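Local atomic coordinates of 11R-lipoxygenase (Gersemia fruticosa, PDB entry 3VF1), a protein that probably catalyses the insertion of molecular oxygen into polyunsaturated fatty acids at a non-heme iron centre, under the control of calcium. Residues 39-52 with 78-92. Numbering follows the deposited sequence.
Sequences SVSIKLTGKDGAET and VDVGEIAMITLKENG
Ile42 holds CG1 anti to its backbone N (chi1 176°), and Ile86 tucks its own CG1 between N and carbonyl carbon (chi1 70°); the two side chains slant across each other until their CD1 atoms are 4.1 Å apart. Next along, Leu88 runs beside Ile42 and lays CD2 against Ile42 CB at 3.9 Å. Leu44 forks, sending CD2 to Ile86 CG2 and CD1 to Ile83 CD1. This greasy row faces the interior of the PLAT domain, a C2-like beta sandwich: Ile24, Val104, Ile106 and Phe121 of the opposing sheet close over it. Strands 40-46 and 83-90 are the antiparallel central pair of their own sheet, flanked by 55-57 and 130-134. Backbone hydrogen bonds hold them in step, with Ser41 N to Lys89 O at 2.9 Å and Lys43 N to Thr87 O at 3.0 Å. On the other face Thr45 CB meets Met85 CG, where helix 148-164 packs against both. Here a classic beta bulge shifts the register: Thr45 N donates to Met85 O, while Ala84 N reaches Thr45 O at 2.9 Å. Just past it, the exposed side chains of Lys47 and Glu82 run alongside each other in a salt bridge, Lys47 NZ meeting Glu82 OE1 at 3.2 Å from above the carboxylate plane. At the far end Ser39 lies close to Asp58, a predicted calcium ligand, and its OG hydrogen-bonds to Asp37.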
ATOM      1  N   SER A  39     -17.611   0.065 -31.678  1.00 78.43           N
ATOM      2  CA  SER A  39     -16.879  -0.302 -32.882  1.00 81.17           C
ATOM      3  C   SER A  39     -15.574   0.479 -33.000  1.00 79.35           C
ATOM      4  O   SER A  39     -15.509   1.659 -32.657  1.00 79.07           O
ATOM      5  CB  SER A  39     -17.738  -0.048 -34.120  1.00 84.58           C
ATOM      6  OG  SER A  39     -18.941  -0.794 -34.068  1.00 86.29           O
ATOM      7  N   VAL A  40     -14.538  -0.192 -33.495  1.00 77.22           N
ATOM      8  CA  VAL A  40     -13.235   0.433 -33.691  1.00 77.86           C
ATOM      9  C   VAL A  40     -12.614  -0.058 -34.990  1.00 76.09           C
ATOM     10  O   VAL A  40     -13.161  -0.937 -35.656  1.00 73.87           O
ATOM     11  CB  VAL A  40     -12.271   0.110 -32.534  1.00 71.10           C
ATOM     12  CG1 VAL A  40     -12.829   0.626 -31.215  1.00 72.97           C
ATOM     13  CG2 VAL A  40     -12.011  -1.386 -32.461  1.00 69.15           C
ATOM     14  N   SER A  41     -11.473   0.518 -35.348  1.00 72.36           N
ATOM     15  CA  SER A  41     -10.729   0.073 -36.516  1.00 74.44           C
ATOM     16  C   SER A  41      -9.354  -0.426 -36.083  1.00 71.53           C
ATOM     17  O   SER A  41      -8.769   0.101 -35.139  1.00 70.91           O
ATOM     18  CB  SER A  41     -10.591   1.209 -37.531  1.00 80.08           C
ATOM     19  OG  SER A  41      -9.920   2.321 -36.965  1.00 81.26           O
ATOM     20  N   ILE A  42      -8.843  -1.442 -36.772  1.00 70.63           N
ATOM     21  CA  ILE A  42      -7.568  -2.046 -36.403  1.00 69.62           C
ATOM     22  C   ILE A  42      -6.590  -2.110 -37.576  1.00 70.97           C
ATOM     23  O   ILE A  42      -6.842  -2.787 -38.572  1.00 71.88           O
ATOM     24  CB  ILE A  42      -7.768  -3.467 -35.827  1.00 69.07           C
ATOM     25  CG1 ILE A  42      -6.413  -4.115 -35.540  1.00 67.44           C
ATOM     26  CG2 ILE A  42      -8.586  -4.328 -36.784  1.00 69.28           C
ATOM     27  CD1 ILE A  42      -6.507  -5.404 -34.759  1.00 63.54           C
ATOM     28  N   LYS A  43      -5.476  -1.393 -37.453  1.00 66.20           N
ATOM     29  CA  LYS A  43      -4.428  -1.417 -38.469  1.00 63.47           C
ATOM     30  C   LYS A  43      -3.238  -2.239 -37.992  1.00 62.66           C
ATOM     31  O   LYS A  43      -2.580  -1.886 -37.013  1.00 64.71           O
ATOM     32  CB  LYS A  43      -3.966   0.002 -38.809  1.00 66.45           C
ATOM     33  CG  LYS A  43      -2.804   0.044 -39.796  1.00 68.33           C
ATOM     34  CD  LYS A  43      -2.468   1.464 -40.233  1.00 73.89           C
ATOM     35  CE  LYS A  43      -1.910   2.291 -39.090  1.00 70.65           C
ATOM     36  NZ  LYS A  43      -1.412   3.615 -39.558  1.00 73.60           N
ATOM     37  N   LEU A  44      -2.961  -3.334 -38.690  1.00 59.35           N
ATOM     38  CA  LEU A  44      -1.840  -4.196 -38.341  1.00 58.05           C
ATOM     39  C   LEU A  44      -0.541  -3.611 -38.883  1.00 64.11           C
ATOM     40  O   LEU A  44      -0.549  -2.860 -39.859  1.00 67.64           O
ATOM     41  CB  LEU A  44      -2.051  -5.599 -38.908  1.00 56.22           C
ATOM     42  CG  LEU A  44      -3.458  -6.177 -38.737  1.00 61.63           C
ATOM     43  CD1 LEU A  44      -3.475  -7.660 -39.078  1.00 64.41           C
ATOM     44  CD2 LEU A  44      -3.973  -5.940 -37.328  1.00 63.07           C
ATOM     45  N   THR A  45       0.572  -3.953 -38.244  1.00 61.99           N
ATOM     46  CA  THR A  45       1.885  -3.504 -38.694  1.00 57.00           C
ATOM     47  C   THR A  45       2.905  -4.624 -38.546  1.00 59.00           C
ATOM     48  O   THR A  45       3.066  -5.194 -37.467  1.00 61.45           O
ATOM     49  CB  THR A  45       2.370  -2.276 -37.902  1.00 56.98           C
ATOM     50  OG1 THR A  45       1.461  -1.186 -38.099  1.00 60.71           O
ATOM     51  CG2 THR A  45       3.760  -1.860 -38.360  1.00 57.75           C
ATOM     52  N   GLY A  46       3.595  -4.934 -39.638  1.00 66.22           N
ATOM     53  CA  GLY A  46       4.565  -6.012 -39.643  1.00 60.49           C
ATOM     54  C   GLY A  46       5.881  -5.607 -39.008  1.00 58.28           C
ATOM     55  O   GLY A  46       6.157  -4.420 -38.829  1.00 55.21           O
ATOM     56  N   LYS A  47       6.697  -6.600 -38.673  1.00 59.33           N
ATOM     57  CA  LYS A  47       7.985  -6.357 -38.034  1.00 60.53           C
ATOM     58  C   LYS A  47       8.876  -5.466 -38.896  1.00 65.40           C
ATOM     59  O   LYS A  47       9.708  -4.721 -38.377  1.00 65.16           O
ATOM     60  CB  LYS A  47       8.693  -7.684 -37.753  1.00 64.28           C
ATOM     61  CG  LYS A  47      10.058  -7.534 -37.093  1.00 65.80           C
ATOM     62  CD  LYS A  47      10.610  -8.877 -36.636  1.00 70.28           C
ATOM     63  CE  LYS A  47      10.777  -9.843 -37.800  1.00 84.99           C
ATOM     64  NZ  LYS A  47      11.343 -11.152 -37.367  1.00 89.19           N
ATOM     65  N   ASP A  48       8.694  -5.541 -40.211  1.00 65.09           N
ATOM     66  CA  ASP A  48       9.543  -4.801 -41.140  1.00 64.42           C
ATOM     67  C   ASP A  48       8.862  -3.551 -41.696  1.00 65.47           C
ATOM     68  O   ASP A  48       9.294  -3.006 -42.712  1.00 70.17           O
ATOM     69  CB  ASP A  48       9.986  -5.714 -42.285  1.00 70.40           C
ATOM     70  CG  ASP A  48      10.873  -6.852 -41.810  1.00 77.30           C
ATOM     71  OD1 ASP A  48      12.099  -6.643 -41.691  1.00 78.78           O
ATOM     72  OD2 ASP A  48      10.346  -7.956 -41.555  1.00 78.10           O
ATOM     73  N   GLY A  49       7.802  -3.100 -41.031  1.00 64.45           N
ATOM     74  CA  GLY A  49       7.168  -1.838 -41.374  1.00 62.97           C
ATOM     75  C   GLY A  49       5.936  -1.963 -42.250  1.00 63.93           C
ATOM     76  O   GLY A  49       5.138  -1.030 -42.338  1.00 61.32           O
ATOM     77  N   ALA A  50       5.777  -3.109 -42.903  1.00 64.67           N
ATOM     78  CA  ALA A  50       4.640  -3.325 -43.791  1.00 71.22           C
ATOM     79  C   ALA A  50       3.334  -3.276 -43.003  1.00 70.42           C
ATOM     80  O   ALA A  50       3.043  -4.179 -42.224  1.00 70.63           O
ATOM     81  CB  ALA A  50       4.782  -4.660 -44.501  1.00 71.56           C
ATOM     82  N   GLU A  51       2.552  -2.220 -43.207  1.00 70.63           N
ATOM     83  CA  GLU A  51       1.283  -2.063 -42.500  1.00 71.21           C
ATOM     84  C   GLU A  51       0.090  -2.181 -43.447  1.00 76.28           C
ATOM     85  O   GLU A  51       0.198  -1.887 -44.639  1.00 79.77           O
ATOM     86  CB  GLU A  51       1.239  -0.725 -41.755  1.00 70.55           C
ATOM     87  CG  GLU A  51       1.359   0.501 -42.649  1.00 76.19           C
ATOM     88  CD  GLU A  51       1.327   1.798 -41.863  1.00 82.88           C
ATOM     89  OE1 GLU A  51       1.455   2.876 -42.482  1.00 91.18           O
ATOM     90  OE2 GLU A  51       1.172   1.738 -40.624  1.00 79.47           O
ATOM     91  N   THR A  52      -1.045  -2.609 -42.904  1.00 76.30           N
ATOM     92  CA  THR A  52      -2.249  -2.836 -43.695  1.00 71.29           C
ATOM     93  C   THR A  52      -3.155  -1.611 -43.656  1.00 71.22           C
ATOM     94  O   THR A  52      -2.718  -0.515 -43.303  1.00 73.81           O
ATOM     95  CB  THR A  52      -3.049  -4.040 -43.165  1.00 70.49           C
ATOM     96  OG1 THR A  52      -3.857  -3.632 -42.054  1.00 70.31           O
ATOM     97  CG2 THR A  52      -2.117  -5.159 -42.731  1.00 69.34           C
ATOM     98  N   VAL A  78      -3.363  -6.267 -47.186  1.00 64.08           N
ATOM     99  CA  VAL A  78      -1.947  -6.326 -47.531  1.00 73.04           C
ATOM    100  C   VAL A  78      -1.172  -7.158 -46.515  1.00 75.23           C
ATOM    101  O   VAL A  78      -1.274  -6.932 -45.311  1.00 83.21           O
ATOM    102  CB  VAL A  78      -1.332  -4.911 -47.591  1.00 79.10           C
ATOM    103  CG1 VAL A  78       0.188  -4.985 -47.684  1.00 79.45           C
ATOM    104  CG2 VAL A  78      -1.906  -4.131 -48.765  1.00 82.68           C
ATOM    105  N   ASP A  79      -0.398  -8.121 -47.004  1.00 71.91           N
ATOM    106  CA  ASP A  79       0.409  -8.963 -46.129  1.00 74.73           C
ATOM    107  C   ASP A  79       1.509  -8.145 -45.462  1.00 78.37           C
ATOM    108  O   ASP A  79       2.104  -7.264 -46.082  1.00 75.98           O
ATOM    109  CB  ASP A  79       1.025 -10.121 -46.915  1.00 71.65           C
ATOM    110  CG  ASP A  79       1.757 -11.109 -46.024  1.00 67.76           C
ATOM    111  OD1 ASP A  79       2.395 -10.674 -45.044  1.00 69.55           O
ATOM    112  OD2 ASP A  79       1.692 -12.323 -46.304  1.00 68.74           O
ATOM    113  N   VAL A  80       1.774  -8.448 -44.194  1.00 78.71           N
ATOM    114  CA  VAL A  80       2.770  -7.713 -43.420  1.00 72.15           C
ATOM    115  C   VAL A  80       3.876  -8.618 -42.873  1.00 66.46           C
ATOM    116  O   VAL A  80       4.918  -8.134 -42.432  1.00 64.64           O
ATOM    117  CB  VAL A  80       2.111  -6.973 -42.241  1.00 69.20           C
ATOM    118  CG1 VAL A  80       0.997  -6.062 -42.744  1.00 69.43           C
ATOM    119  CG2 VAL A  80       1.575  -7.965 -41.219  1.00 70.30           C
ATOM    120  N   GLY A  81       3.646  -9.927 -42.906  1.00 66.81           N
ATOM    121  CA  GLY A  81       4.607 -10.886 -42.391  1.00 68.39           C
ATOM    122  C   GLY A  81       4.342 -11.194 -40.932  1.00 71.54           C
ATOM    123  O   GLY A  81       3.288 -11.731 -40.594  1.00 70.32           O
ATOM    124  N   GLU A  82       5.296 -10.864 -40.066  1.00 73.52           N
ATOM    125  CA  GLU A  82       5.098 -11.002 -38.626  1.00 72.01           C
ATOM    126  C   GLU A  82       4.567  -9.700 -38.045  1.00 66.61           C
ATOM    127  O   GLU A  82       5.166  -8.641 -38.231  1.00 64.86           O
ATOM    128  CB  GLU A  82       6.403 -11.381 -37.925  1.00 69.56           C
ATOM    129  CG  GLU A  82       6.866 -12.802 -38.199  1.00 78.25           C
ATOM    130  CD  GLU A  82       7.743 -13.351 -37.091  1.00 88.45           C
ATOM    131  OE1 GLU A  82       8.612 -12.604 -36.591  1.00 89.01           O
ATOM    132  OE2 GLU A  82       7.558 -14.528 -36.713  1.00 88.64           O
ATOM    133  N   ILE A  83       3.445  -9.782 -37.336  1.00 61.68           N
ATOM    134  CA  ILE A  83       2.817  -8.596 -36.772  1.00 61.43           C
ATOM    135  C   ILE A  83       3.530  -8.197 -35.486  1.00 59.17           C
ATOM    136  O   ILE A  83       3.564  -8.960 -34.519  1.00 57.21           O
ATOM    137  CB  ILE A  83       1.325  -8.826 -36.467  1.00 57.64           C
ATOM    138  CG1 ILE A  83       0.638  -9.539 -37.636  1.00 59.59           C
ATOM    139  CG2 ILE A  83       0.640  -7.494 -36.183  1.00 52.76           C
ATOM    140  CD1 ILE A  83      -0.793  -9.932 -37.355  1.00 62.31           C
ATOM    141  N   ALA A  84       4.103  -6.998 -35.482  1.00 52.52           N
ATOM    142  CA  ALA A  84       4.844  -6.509 -34.327  1.00 52.33           C
ATOM    143  C   ALA A  84       3.939  -5.710 -33.397  1.00 52.62           C
ATOM    144  O   ALA A  84       4.146  -5.692 -32.184  1.00 53.26           O
ATOM    145  CB  ALA A  84       6.015  -5.657 -34.783  1.00 52.86           C
ATOM    146  N   MET A  85       2.936  -5.052 -33.970  1.00 51.64           N
ATOM    147  CA  MET A  85       2.021  -4.230 -33.191  1.00 51.11           C
ATOM    148  C   MET A  85       0.730  -3.970 -33.957  1.00 52.10           C
ATOM    149  O   MET A  85       0.651  -4.204 -35.161  1.00 57.70           O
ATOM    150  CB  MET A  85       2.685  -2.900 -32.836  1.00 48.11           C
ATOM    151  CG  MET A  85       2.942  -2.001 -34.032  1.00 49.74           C
ATOM    152  SD  MET A  85       3.906  -0.537 -33.610  1.00 61.95           S
ATOM    153  CE  MET A  85       5.488  -1.278 -33.225  1.00 56.26           C
ATOM    154  N   ILE A  86      -0.280  -3.484 -33.243  1.00 49.28           N
ATOM    155  CA  ILE A  86      -1.556  -3.129 -33.847  1.00 50.11           C
ATOM    156  C   ILE A  86      -1.949  -1.733 -33.392  1.00 52.47           C
ATOM    157  O   ILE A  86      -1.500  -1.267 -32.348  1.00 55.81           O
ATOM    158  CB  ILE A  86      -2.671  -4.112 -33.440  1.00 51.65           C
ATOM    159  CG1 ILE A  86      -3.018  -3.942 -31.958  1.00 52.92           C
ATOM    160  CG2 ILE A  86      -2.247  -5.545 -33.736  1.00 48.38           C
ATOM    161  CD1 ILE A  86      -4.108  -4.874 -31.464  1.00 52.40           C
ATOM    162  N   THR A  87      -2.786  -1.069 -34.179  1.00 54.13           N
ATOM    163  CA  THR A  87      -3.278   0.253 -33.819  1.00 60.51           C
ATOM    164  C   THR A  87      -4.801   0.248 -33.799  1.00 62.02           C
ATOM    165  O   THR A  87      -5.441  -0.263 -34.716  1.00 62.23           O
ATOM    166  CB  THR A  87      -2.782   1.329 -34.800  1.00 62.36           C
ATOM    167  OG1 THR A  87      -1.357   1.244 -34.926  1.00 63.82           O
ATOM    168  CG2 THR A  87      -3.164   2.717 -34.309  1.00 63.00           C
ATOM    169  N   LEU A  88      -5.374   0.821 -32.747  1.00 60.60           N
ATOM    170  CA  LEU A  88      -6.819   0.827 -32.567  1.00 61.74           C
ATOM    171  C   LEU A  88      -7.342   2.256 -32.513  1.00 62.41           C
ATOM    172  O   LEU A  88      -6.748   3.118 -31.867  1.00 62.65           O
ATOM    173  CB  LEU A  88      -7.190   0.078 -31.287  1.00 63.13           C
ATOM    174  CG  LEU A  88      -6.872  -1.419 -31.305  1.00 62.41           C
ATOM    175  CD1 LEU A  88      -6.896  -1.994 -29.898  1.00 59.60           C
ATOM    176  CD2 LEU A  88      -7.854  -2.160 -32.202  1.00 66.89           C
ATOM    177  N   LYS A  89      -8.451   2.500 -33.201  1.00 66.03           N
ATOM    178  CA  LYS A  89      -9.032   3.835 -33.277  1.00 72.91           C
ATOM    179  C   LYS A  89     -10.548   3.754 -33.169  1.00 72.40           C
ATOM    180  O   LYS A  89     -11.174   2.880 -33.767  1.00 70.75           O
ATOM    181  CB  LYS A  89      -8.637   4.500 -34.599  1.00 77.34           C
ATOM    182  CG  LYS A  89      -9.315   5.839 -34.868  1.00 82.85           C
ATOM    183  CD  LYS A  89      -8.811   6.928 -33.939  1.00 82.19           C
ATOM    184  CE  LYS A  89      -9.548   8.238 -34.169  1.00 86.27           C
ATOM    185  NZ  LYS A  89      -9.092   9.309 -33.239  1.00 82.07           N
ATOM    186  N   GLU A  90     -11.137   4.667 -32.403  1.00 75.31           N
ATOM    187  CA  GLU A  90     -12.585   4.699 -32.250  1.00 79.90           C
ATOM    188  C   GLU A  90     -13.241   4.843 -33.620  1.00 82.51           C
ATOM    189  O   GLU A  90     -12.941   5.768 -34.374  1.00 83.53           O
ATOM    190  CB  GLU A  90     -13.010   5.837 -31.315  1.00 79.08           C
ATOM    191  CG  GLU A  90     -12.823   7.236 -31.883  1.00 88.23           C
ATOM    192  CD  GLU A  90     -14.007   7.701 -32.713  1.00 94.24           C
ATOM    193  OE1 GLU A  90     -15.042   7.001 -32.727  1.00 92.41           O
ATOM    194  OE2 GLU A  90     -13.902   8.770 -33.351  1.00 95.54           O
ATOM    195  N   ASN A  91     -14.129   3.907 -33.935  1.00 83.10           N
ATOM    196  CA  ASN A  91     -14.787   3.869 -35.233  1.00 82.38           C
ATOM    197  C   ASN A  91     -16.298   3.977 -35.068  1.00 89.13           C
ATOM    198  O   ASN A  91     -17.054   3.820 -36.028  1.00 92.76           O
ATOM    199  CB  ASN A  91     -14.423   2.572 -35.961  1.00 85.94           C
ATOM    200  CG  ASN A  91     -15.041   2.481 -37.343  1.00 89.71           C
ATOM    201  OD1 ASN A  91     -16.043   1.792 -37.542  1.00 88.91           O
ATOM    202  ND2 ASN A  91     -14.447   3.177 -38.305  1.00 90.48           N
ATOM    203  N   GLY A  92     -16.733   4.258 -33.843  1.00 90.87           N
ATOM    204  CA  GLY A  92     -18.148   4.324 -33.534  1.00 96.41           C
ATOM    205  C   GLY A  92     -18.814   5.572 -34.079  1.00 99.66           C
ATOM    206  O   GLY A  92     -18.200   6.638 -34.148  1.00 99.07           O
TER